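Local coordinates for RNA N6-adenosine-methyltransferase METTL16 (Homo sapiens, PDB 6M1U), which probably helps bind U6 snRNA as the vertebrate conserved region of an RNA methyltransferase that forms N6-methyladenosine, at residues V12-L16 / I149-V153; E29-T35 / N115-E119; K46-K50 / L61-A65; E67-I71 / Q107-K111. One frame throughout, in Å; residues are numbered along the deposited sequence.

Interaction 1: V12-L16 / I149-V153; sequences VMKEL and IFRLV
Val12 and Val153 each set CG1 opposite their backbone N, yet they meet through different branches. In Val12 (chi1 -165°) it is CG1 that reaches across. In Val153 (chi1 154°) the same torsion leaves CG2 to do the touching. Val12 CG1 and Val153 CG2 come to 3.4 Å, and the two side chains cross at about a right angle. Both methyls of Val12 also reach the Phe150 ring at one atom, with CG1 and CG2 each 3.9 Å from Phe150 CE1. The approach to this ring is oblique. Val153 CG2 has further neighbours on helix 10-20: Glu15 CB lies 4.0 Å from it and Leu16 CG 4.1 Å. Glu15 adds only its aliphatic start, for its chain bends at chi2 and the carboxylate leads away. The isobutyl group of Leu16 spreads over two more residues. Leu16 CD2 meets Leu152 CD1 at 4.3 Å, and Leu16 CD1 meets Ile149 CG2 at 4.4 Å.

This is helix-helix packing between helix 10-20 and the C-terminal end of helix 136-153. The axes of the two short segments approach to 10.0 Å and make an angle of 66°. Helix 30-44 closes one side, where Val33 touches Leu16 and Trp37 touches Leu152. Trp37 NE1 also donates a hydrogen bond to Leu16 O. Ile149 rests on Phe6 and Val8 of strand 4-8.

No hydrogen bond or salt bridge joins the two segments. Shape and the burial of branched aliphatic groups, Leu16 and Ile149 most deeply, therefore hold the helices together here.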
# COMPACT_ATOMS: atom_id res chain seq x y z
N VAL A 12 -7.53 -10.51 7.33
CA VAL A 12 -7.68 -9.72 6.11
C VAL A 12 -6.71 -10.20 5.04
O VAL A 12 -7.05 -10.27 3.85
CB VAL A 12 -7.51 -8.21 6.40
CG1 VAL A 12 -8.03 -7.38 5.23
CG2 VAL A 12 -8.23 -7.84 7.67
N MET A 13 -5.49 -10.58 5.43
CA MET A 13 -4.61 -11.19 4.45
C MET A 13 -5.24 -12.44 3.85
O MET A 13 -5.39 -12.54 2.63
CB MET A 13 -3.26 -11.51 5.08
CG MET A 13 -2.43 -10.30 5.33
SD MET A 13 -0.92 -10.79 6.17
CE MET A 13 0.27 -10.14 5.04
N LYS A 14 -5.66 -13.38 4.70
CA LYS A 14 -6.31 -14.59 4.20
C LYS A 14 -7.38 -14.26 3.17
O LYS A 14 -7.44 -14.87 2.10
CB LYS A 14 -6.89 -15.40 5.36
CG LYS A 14 -5.84 -16.06 6.31
CD LYS A 14 -6.42 -17.19 7.23
CE LYS A 14 -6.38 -16.86 8.74
NZ LYS A 14 -5.13 -17.25 9.44
N GLU A 15 -8.21 -13.25 3.44
CA GLU A 15 -9.23 -12.90 2.47
C GLU A 15 -8.63 -12.28 1.21
O GLU A 15 -9.14 -12.51 0.10
CB GLU A 15 -10.24 -11.94 3.09
CG GLU A 15 -11.66 -12.18 2.62
CD GLU A 15 -12.07 -13.62 2.78
OE1 GLU A 15 -12.35 -14.28 1.75
OE2 GLU A 15 -12.09 -14.11 3.93
N LEU A 16 -7.55 -11.52 1.34
CA LEU A 16 -6.91 -10.99 0.14
C LEU A 16 -6.31 -12.10 -0.71
O LEU A 16 -6.38 -12.04 -1.94
CB LEU A 16 -5.84 -9.97 0.52
CG LEU A 16 -6.35 -8.61 0.97
CD1 LEU A 16 -5.19 -7.84 1.57
CD2 LEU A 16 -6.96 -7.89 -0.20
N ILE A 149 -8.22 -1.20 0.38
CA ILE A 149 -8.01 -2.59 0.78
C ILE A 149 -9.29 -3.17 1.35
O ILE A 149 -9.70 -4.28 1.00
CB ILE A 149 -6.87 -2.72 1.81
CG1 ILE A 149 -5.51 -2.76 1.11
CG2 ILE A 149 -7.08 -3.98 2.66
CD1 ILE A 149 -4.35 -2.96 2.09
N PHE A 150 -9.95 -2.41 2.22
CA PHE A 150 -11.09 -2.99 2.90
C PHE A 150 -12.32 -3.03 2.02
O PHE A 150 -13.17 -3.89 2.21
CB PHE A 150 -11.33 -2.25 4.23
CG PHE A 150 -10.34 -2.65 5.30
CD1 PHE A 150 -10.50 -3.83 6.00
CD2 PHE A 150 -9.21 -1.87 5.54
CE1 PHE A 150 -9.58 -4.22 6.96
CE2 PHE A 150 -8.27 -2.24 6.50
CZ PHE A 150 -8.46 -3.41 7.21
N ARG A 151 -12.42 -2.18 1.01
CA ARG A 151 -13.47 -2.42 0.03
C ARG A 151 -13.29 -3.79 -0.63
O ARG A 151 -14.24 -4.57 -0.71
CB ARG A 151 -13.52 -1.29 -1.00
CG ARG A 151 -13.98 0.00 -0.36
CD ARG A 151 -14.61 0.96 -1.35
NE ARG A 151 -16.06 0.80 -1.42
CZ ARG A 151 -16.87 1.61 -2.10
NH1 ARG A 151 -16.35 2.65 -2.78
NH2 ARG A 151 -18.18 1.39 -2.11
N LEU A 152 -12.06 -4.11 -1.05
CA LEU A 152 -11.78 -5.41 -1.66
C LEU A 152 -12.20 -6.57 -0.74
O LEU A 152 -12.74 -7.58 -1.22
CB LEU A 152 -10.28 -5.54 -1.98
CG LEU A 152 -9.60 -4.68 -3.04
CD1 LEU A 152 -8.09 -4.74 -2.84
CD2 LEU A 152 -9.97 -5.14 -4.43
N VAL A 153 -11.98 -6.43 0.57
CA VAL A 153 -12.27 -7.53 1.48
C VAL A 153 -13.77 -7.69 1.76
O VAL A 153 -14.19 -8.78 2.14
CB VAL A 153 -11.43 -7.35 2.76
CG1 VAL A 153 -12.08 -8.01 3.96
CG2 VAL A 153 -10.06 -7.93 2.56

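Interaction 2: E29-T35 / N115-E119; sequences EGIVVVT and NVKKE
Ile31, Val34 and Thr35 of helix 30-44 pack on Val116 of strand 108-119, a helix laid on one face of an antiparallel sheet. The helix and strand directions are nearly opposed, at 152°. The close part of the contact centres on Val116. Its CG1 lies 3.9 Å from Ile31 CB and 4.0 Å from Val34 CG1. Its CG2 turns to Thr35, whose OG1 is 3.2 Å away. Val116 CG1 stands anti to the backbone N (chi1 -175°), which sends the two methyls to different residues of the helix. Ile31 also reaches two residues along the strand, where its CG2 lies 3.7 Å from Lys118 CB.

The other end is looser and open to solvent. Glu29, at the N-cap position of the helix, holds its OE1 4.5 Å from Lys118 NZ. This is too far for a salt bridge, though the opposite charges probably still attract. Lys117 points away from the helix and pairs with Glu126 across the sheet.

With an alanine in place of Thr35, a gap would probably open beside Val116 CG2 and Ile31 O would lose its side-chain donor. At present that oxygen has two donors, both from Thr35. OG1 gives it a bond of 2.8 Å from one face of the carbonyl plane, tilted 28° out of it, and Thr35 N comes from the opposite face.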
# COMPACT_ATOMS: atom_id res chain seq x y z
N GLU A 29 3.38 -15.75 -0.04
CA GLU A 29 3.48 -15.17 1.32
C GLU A 29 2.32 -14.20 1.55
O GLU A 29 1.68 -13.82 0.56
CB GLU A 29 4.82 -14.45 1.49
CG GLU A 29 5.93 -15.35 2.00
CD GLU A 29 6.32 -15.09 3.45
OE1 GLU A 29 5.77 -15.78 4.33
OE2 GLU A 29 7.17 -14.21 3.68
N GLY A 30 2.09 -13.80 2.80
CA GLY A 30 0.99 -12.89 3.14
C GLY A 30 1.32 -11.44 2.81
O GLY A 30 0.44 -10.75 2.26
N ILE A 31 2.54 -11.01 3.11
CA ILE A 31 2.96 -9.60 2.84
C ILE A 31 3.11 -9.40 1.33
O ILE A 31 2.88 -8.28 0.86
CB ILE A 31 4.25 -9.24 3.61
CG1 ILE A 31 5.43 -10.11 3.17
CG2 ILE A 31 4.02 -9.32 5.10
CD1 ILE A 31 6.67 -9.91 4.02
N VAL A 32 3.48 -10.46 0.60
CA VAL A 32 3.64 -10.35 -0.88
C VAL A 32 2.26 -10.13 -1.49
O VAL A 32 2.12 -9.22 -2.32
CB VAL A 32 4.30 -11.62 -1.47
CG1 VAL A 32 4.09 -11.70 -2.97
CG2 VAL A 32 5.78 -11.69 -1.13
N VAL A 33 1.28 -10.94 -1.08
CA VAL A 33 -0.11 -10.81 -1.59
C VAL A 33 -0.57 -9.37 -1.39
O VAL A 33 -0.94 -8.72 -2.38
CB VAL A 33 -1.05 -11.80 -0.88
CG1 VAL A 33 -2.50 -11.35 -0.96
CG2 VAL A 33 -0.90 -13.21 -1.43
N VAL A 34 -0.54 -8.90 -0.14
CA VAL A 34 -0.97 -7.51 0.21
C VAL A 34 -0.28 -6.51 -0.73
O VAL A 34 -0.98 -5.69 -1.34
CB VAL A 34 -0.66 -7.19 1.68
CG1 VAL A 34 -0.86 -5.72 1.99
CG2 VAL A 34 -1.47 -8.05 2.63
N THR A 35 1.05 -6.60 -0.84
CA THR A 35 1.80 -5.68 -1.69
C THR A 35 1.26 -5.64 -3.11
O THR A 35 1.04 -4.56 -3.67
CB THR A 35 3.28 -6.06 -1.70
OG1 THR A 35 3.82 -5.91 -0.38
CG2 THR A 35 4.03 -5.19 -2.69
N ASN A 115 6.57 0.21 2.83
CA ASN A 115 7.03 -1.10 3.30
C ASN A 115 5.83 -1.93 3.73
O ASN A 115 4.94 -1.43 4.44
CB ASN A 115 8.01 -1.00 4.47
CG ASN A 115 9.32 -0.35 4.07
OD1 ASN A 115 9.60 -0.22 2.90
ND2 ASN A 115 10.12 0.04 5.05
N VAL A 116 5.78 -3.19 3.32
CA VAL A 116 4.79 -4.13 3.83
C VAL A 116 5.56 -5.17 4.63
O VAL A 116 6.27 -6.00 4.05
CB VAL A 116 3.95 -4.76 2.71
CG1 VAL A 116 2.89 -5.62 3.32
CG2 VAL A 116 3.33 -3.66 1.84
N LYS A 117 5.55 -5.03 5.95
CA LYS A 117 6.36 -5.93 6.81
C LYS A 117 5.46 -6.83 7.66
O LYS A 117 4.35 -6.41 8.00
CB LYS A 117 7.31 -5.12 7.69
CG LYS A 117 7.24 -3.61 7.52
CD LYS A 117 7.76 -2.85 8.71
CE LYS A 117 9.26 -2.76 8.76
NZ LYS A 117 9.74 -2.05 9.97
N LYS A 118 5.94 -8.06 7.84
CA LYS A 118 5.22 -9.09 8.61
C LYS A 118 5.59 -8.81 10.05
O LYS A 118 6.73 -9.03 10.41
CB LYS A 118 5.71 -10.48 8.23
CG LYS A 118 4.98 -11.63 8.92
CD LYS A 118 5.47 -12.99 8.47
CE LYS A 118 4.76 -14.12 9.18
NZ LYS A 118 5.23 -15.45 8.74
N GLU A 119 4.63 -8.30 10.78
CA GLU A 119 4.83 -7.95 12.20
C GLU A 119 3.86 -8.86 12.94
O GLU A 119 2.72 -8.94 12.48
CB GLU A 119 4.48 -6.48 12.39
CG GLU A 119 4.68 -5.98 13.80
CD GLU A 119 3.52 -5.13 14.26
OE1 GLU A 119 2.38 -5.56 14.07
OE2 GLU A 119 3.75 -4.04 14.79

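Interaction 3: K46-K50 / L61-A65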
# COMPACT_ATOMS: atom_id res chain seq x y z
N LYS A 46 -3.00 5.50 -11.53
CA LYS A 46 -1.92 5.94 -12.41
C LYS A 46 -0.80 6.61 -11.60
O LYS A 46 -0.14 7.54 -12.05
CB LYS A 46 -2.48 6.81 -13.54
CG LYS A 46 -3.63 6.09 -14.31
CD LYS A 46 -3.73 6.48 -15.77
CE LYS A 46 -5.20 6.81 -16.18
NZ LYS A 46 -5.33 7.74 -17.39
N VAL A 47 -0.61 6.13 -10.39
CA VAL A 47 0.57 6.41 -9.58
C VAL A 47 1.71 5.55 -10.10
O VAL A 47 1.54 4.36 -10.38
CB VAL A 47 0.26 6.09 -8.10
CG1 VAL A 47 1.52 6.03 -7.24
CG2 VAL A 47 -0.76 7.07 -7.53
N GLN A 48 2.89 6.14 -10.24
CA GLN A 48 4.06 5.37 -10.62
C GLN A 48 4.68 4.67 -9.42
O GLN A 48 4.86 5.28 -8.36
CB GLN A 48 5.10 6.29 -11.26
CG GLN A 48 4.53 7.16 -12.33
CD GLN A 48 4.33 6.39 -13.60
OE1 GLN A 48 5.15 5.52 -13.93
NE2 GLN A 48 3.23 6.67 -14.30
N HIS A 49 5.07 3.41 -9.59
CA HIS A 49 5.75 2.74 -8.49
C HIS A 49 6.64 1.63 -9.02
O HIS A 49 6.40 1.09 -10.09
CB HIS A 49 4.74 2.17 -7.52
CG HIS A 49 3.74 1.28 -8.17
ND1 HIS A 49 3.90 -0.09 -8.27
CD2 HIS A 49 2.56 1.56 -8.77
CE1 HIS A 49 2.87 -0.60 -8.90
NE2 HIS A 49 2.04 0.38 -9.21
N LYS A 50 7.68 1.31 -8.26
CA LYS A 50 8.60 0.23 -8.57
C LYS A 50 8.94 -0.44 -7.25
O LYS A 50 9.08 0.23 -6.23
CB LYS A 50 9.90 0.73 -9.27
CG LYS A 50 9.86 0.79 -10.79
CD LYS A 50 11.02 1.66 -11.37
CE LYS A 50 10.66 2.41 -12.75
NZ LYS A 50 11.59 3.58 -13.19
N LEU A 61 7.58 -0.85 -1.91
CA LEU A 61 7.29 -0.06 -3.09
C LEU A 61 7.88 1.33 -2.94
O LEU A 61 7.70 1.96 -1.90
CB LEU A 61 5.80 0.10 -3.29
CG LEU A 61 5.11 -1.18 -3.56
CD1 LEU A 61 3.63 -0.82 -3.64
CD2 LEU A 61 5.68 -1.68 -4.86
N PHE A 62 8.55 1.82 -3.97
CA PHE A 62 8.83 3.24 -4.08
C PHE A 62 7.82 3.85 -5.04
O PHE A 62 7.63 3.32 -6.15
CB PHE A 62 10.26 3.52 -4.57
CG PHE A 62 10.64 4.97 -4.49
CD1 PHE A 62 10.36 5.84 -5.53
CD2 PHE A 62 11.23 5.48 -3.35
CE1 PHE A 62 10.69 7.17 -5.44
CE2 PHE A 62 11.55 6.83 -3.26
CZ PHE A 62 11.29 7.66 -4.30
N LEU A 63 7.15 4.92 -4.62
CA LEU A 63 6.10 5.47 -5.46
C LEU A 63 6.26 6.97 -5.62
O LEU A 63 6.82 7.67 -4.77
CB LEU A 63 4.70 5.12 -4.94
CG LEU A 63 4.27 5.97 -3.77
CD1 LEU A 63 3.24 6.99 -4.22
CD2 LEU A 63 3.72 5.08 -2.71
N THR A 64 5.77 7.45 -6.75
CA THR A 64 5.86 8.85 -7.16
C THR A 64 4.45 9.26 -7.54
O THR A 64 3.92 8.78 -8.55
CB THR A 64 6.82 9.00 -8.34
OG1 THR A 64 8.14 8.68 -7.92
CG2 THR A 64 6.80 10.39 -8.85
N ALA A 65 3.82 10.10 -6.73
CA ALA A 65 2.53 10.67 -7.05
C ALA A 65 2.70 12.16 -7.35
O ALA A 65 3.73 12.75 -7.03
CB ALA A 65 1.52 10.46 -5.92
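The imidazole of His49 runs beside the Leu61 side chain, both pointing the same way. Leu61 CD2 comes obliquely to the ring and lies 4.2 Å from His49 ND1. His49 CG sits between the backbone N and the carbonyl carbon (chi1 54°). This turns the ring to helix 30-44, where it touches Glu39, Leu42 and Thr43. The other ring, that of Phe62, leads away from Lys50 and touches Val52 and Lys111. Phe62 CB lies 3.9 Å from Lys50 O.

These residues belong to a beta hairpin of strands 48-52 and 58-67, with 48-52 at the edge of the sheet. A Schellman motif at Lys46 ends the preceding helix just before the hairpin begins. Gln48 with Thr64 and Lys50 with Phe62 are hydrogen-bonded antiparallel pairs. Phe62 N gives a bond of 2.8 Å to Lys50 O, at 166° at the hydrogen, and Lys50 N returns one of 2.9 Å to Phe62 O. Thr64 N reaches Gln48 O at 2.9 Å; the return bond, Gln48 N to Thr64 O, is longer at 3.3 Å and more bent. His49 and Leu63 form the non-hydrogen-bonded pair between, with CB atoms 3.9 Å apart. Their side chains lie on the same sheet face. Beyond them Val47 CG1 meets Leu63 CD1 at 3.6 Å, the two side chains crossing aslant.

Interaction 4: E67-I71 / Q107-K111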
# COMPACT_ATOMS: atom_id res chain seq x y z
N GLU A 67 0.91 16.11 -7.16
CA GLU A 67 -0.04 16.90 -6.39
C GLU A 67 -0.24 18.23 -7.07
O GLU A 67 0.67 18.74 -7.73
CB GLU A 67 0.45 17.14 -4.99
CG GLU A 67 1.80 17.79 -4.91
CD GLU A 67 2.02 18.50 -3.57
OE1 GLU A 67 1.28 19.50 -3.30
OE2 GLU A 67 2.90 18.03 -2.80
N ASN A 68 -1.42 18.80 -6.92
CA ASN A 68 -1.68 20.14 -7.42
C ASN A 68 -2.13 21.03 -6.27
O ASN A 68 -3.00 20.64 -5.48
CB ASN A 68 -2.72 20.12 -8.54
CG ASN A 68 -3.71 19.02 -8.37
OD1 ASN A 68 -3.67 18.28 -7.38
ND2 ASN A 68 -4.62 18.89 -9.32
N SER A 69 -1.50 22.20 -6.16
CA SER A 69 -1.79 23.18 -5.11
C SER A 69 -2.12 24.50 -5.81
O SER A 69 -1.23 25.25 -6.21
CB SER A 69 -0.62 23.33 -4.12
OG SER A 69 0.43 24.11 -4.65
N TRP A 70 -3.41 24.75 -5.98
CA TRP A 70 -3.94 25.92 -6.65
C TRP A 70 -4.65 26.81 -5.63
O TRP A 70 -4.67 26.53 -4.43
CB TRP A 70 -4.86 25.49 -7.80
CG TRP A 70 -4.13 24.82 -9.01
CD1 TRP A 70 -4.03 23.47 -9.28
CD2 TRP A 70 -3.44 25.49 -10.09
NE1 TRP A 70 -3.33 23.27 -10.45
CE2 TRP A 70 -2.96 24.48 -10.97
CE3 TRP A 70 -3.20 26.83 -10.41
CZ2 TRP A 70 -2.24 24.79 -12.13
CZ3 TRP A 70 -2.49 27.12 -11.56
CH2 TRP A 70 -2.01 26.11 -12.41
N ILE A 71 -5.26 27.89 -6.11
CA ILE A 71 -5.76 28.95 -5.24
C ILE A 71 -7.28 28.91 -5.16
O ILE A 71 -7.96 28.92 -6.19
CB ILE A 71 -5.29 30.33 -5.74
CG1 ILE A 71 -3.82 30.54 -5.46
CG2 ILE A 71 -6.10 31.45 -5.08
CD1 ILE A 71 -3.34 31.96 -5.82
N GLN A 107 0.83 19.30 -11.10
CA GLN A 107 1.62 20.42 -10.62
C GLN A 107 2.94 20.11 -9.84
O GLN A 107 4.01 20.56 -10.26
CB GLN A 107 0.75 21.33 -9.76
CG GLN A 107 1.49 22.59 -9.43
CD GLN A 107 0.60 23.79 -9.49
OE1 GLN A 107 -0.62 23.64 -9.58
NE2 GLN A 107 1.18 24.99 -9.44
N TYR A 108 2.90 19.41 -8.70
CA TYR A 108 4.13 19.10 -7.96
C TYR A 108 4.23 17.60 -7.66
O TYR A 108 3.22 16.90 -7.51
CB TYR A 108 4.25 19.89 -6.63
CG TYR A 108 4.26 21.37 -6.82
CD1 TYR A 108 5.40 22.01 -7.23
CD2 TYR A 108 3.12 22.13 -6.61
CE1 TYR A 108 5.41 23.38 -7.42
CE2 TYR A 108 3.11 23.49 -6.79
CZ TYR A 108 4.26 24.11 -7.20
OH TYR A 108 4.28 25.49 -7.39
N LEU A 109 5.46 17.09 -7.59
CA LEU A 109 5.63 15.62 -7.43
C LEU A 109 6.07 15.26 -6.01
O LEU A 109 7.00 15.90 -5.49
CB LEU A 109 6.68 15.17 -8.44
CG LEU A 109 6.67 13.69 -8.80
CD1 LEU A 109 5.75 13.43 -9.98
CD2 LEU A 109 8.07 13.19 -9.10
N PHE A 110 5.41 14.26 -5.40
CA PHE A 110 5.85 13.78 -4.10
C PHE A 110 6.17 12.30 -4.16
O PHE A 110 5.75 11.57 -5.07
CB PHE A 110 4.85 14.12 -2.96
CG PHE A 110 3.63 13.27 -2.90
CD1 PHE A 110 3.61 12.13 -2.12
CD2 PHE A 110 2.48 13.64 -3.55
CE1 PHE A 110 2.47 11.34 -2.04
CE2 PHE A 110 1.33 12.86 -3.47
CZ PHE A 110 1.33 11.72 -2.72
N LYS A 111 6.97 11.87 -3.18
CA LYS A 111 7.68 10.59 -3.21
C LYS A 111 7.59 9.87 -1.88
O LYS A 111 7.83 10.48 -0.83
CB LYS A 111 9.15 10.83 -3.56
CG LYS A 111 9.35 11.56 -4.83
CD LYS A 111 10.78 11.49 -5.24
CE LYS A 111 11.01 12.13 -6.62
NZ LYS A 111 12.44 12.42 -6.77
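Glu67 lies against Tyr108 and Phe110 along most of its length. Its CB stands at the edge of the Phe110 ring, near the ring plane, 4.3 Å from Phe110 CD2. CG comes next, placed between the backbone N and the carbonyl carbon (chi1 56°). That position lays CG beside the partner strand, where it faces Tyr108 O and lies 3.7 Å from Tyr108 CB. CD then passes Tyr108 CB at 4.0 Å. The carboxylate plane stands 82° from the plane of the Tyr108 ring. At the tip, OE2 accepts a weak hydrogen bond from Gln133 N.

The backbones form a single antiparallel hydrogen-bonded pair, Glu67 with Tyr108, where strand 58-67 ends and strand 108-119 starts. Both bonds between them, Glu67 N to Tyr108 O and Tyr108 N to Glu67 O, are modelled at 2.5 Å; lengths this short are doubtful, but the pairing is plain. Residues 68-71 leave the ladder as an exposed loop, and residues 74-106 beyond it are not modelled.

Beyond the pair the contact thins out. Gln107 N adds a weak bond to Glu67 O at 3.4 Å. Gln107 CB packs 3.9 Å from Asn68 CB. Ser69 OG approaches the Tyr108 ring obliquely, 3.5 Å from CE2. The Gln107 amide appears to lie over one face of the Trp70 indole, but its exact place is doubtful.

How the interactions relate
Interactions 2, 3 and 4 all involve the five-stranded antiparallel sheet, and interaction 1 joins two of the helices beside it. Interactions 1 and 2 touch, with centres 13 Å apart: Met13 and Leu16 of helix 10-20 pack on Val34. Interaction 2 meets interaction 3 where Thr35 CG2 lies 4.2 Å from Leu61 CG. Interaction 3 lies on strands 48-52 and 58-67, interaction 4 where strand 58-67 ends and 108-119 starts, 15 Å apart between centres; a probable hydrogen bond of 2.8 Å from Phe110 N to Ala65 O joins them. Interactions 1 and 4 are farthest apart, about 31 Å between centres. None involves a ligand, and the methyltransferase active site probably lies in another domain.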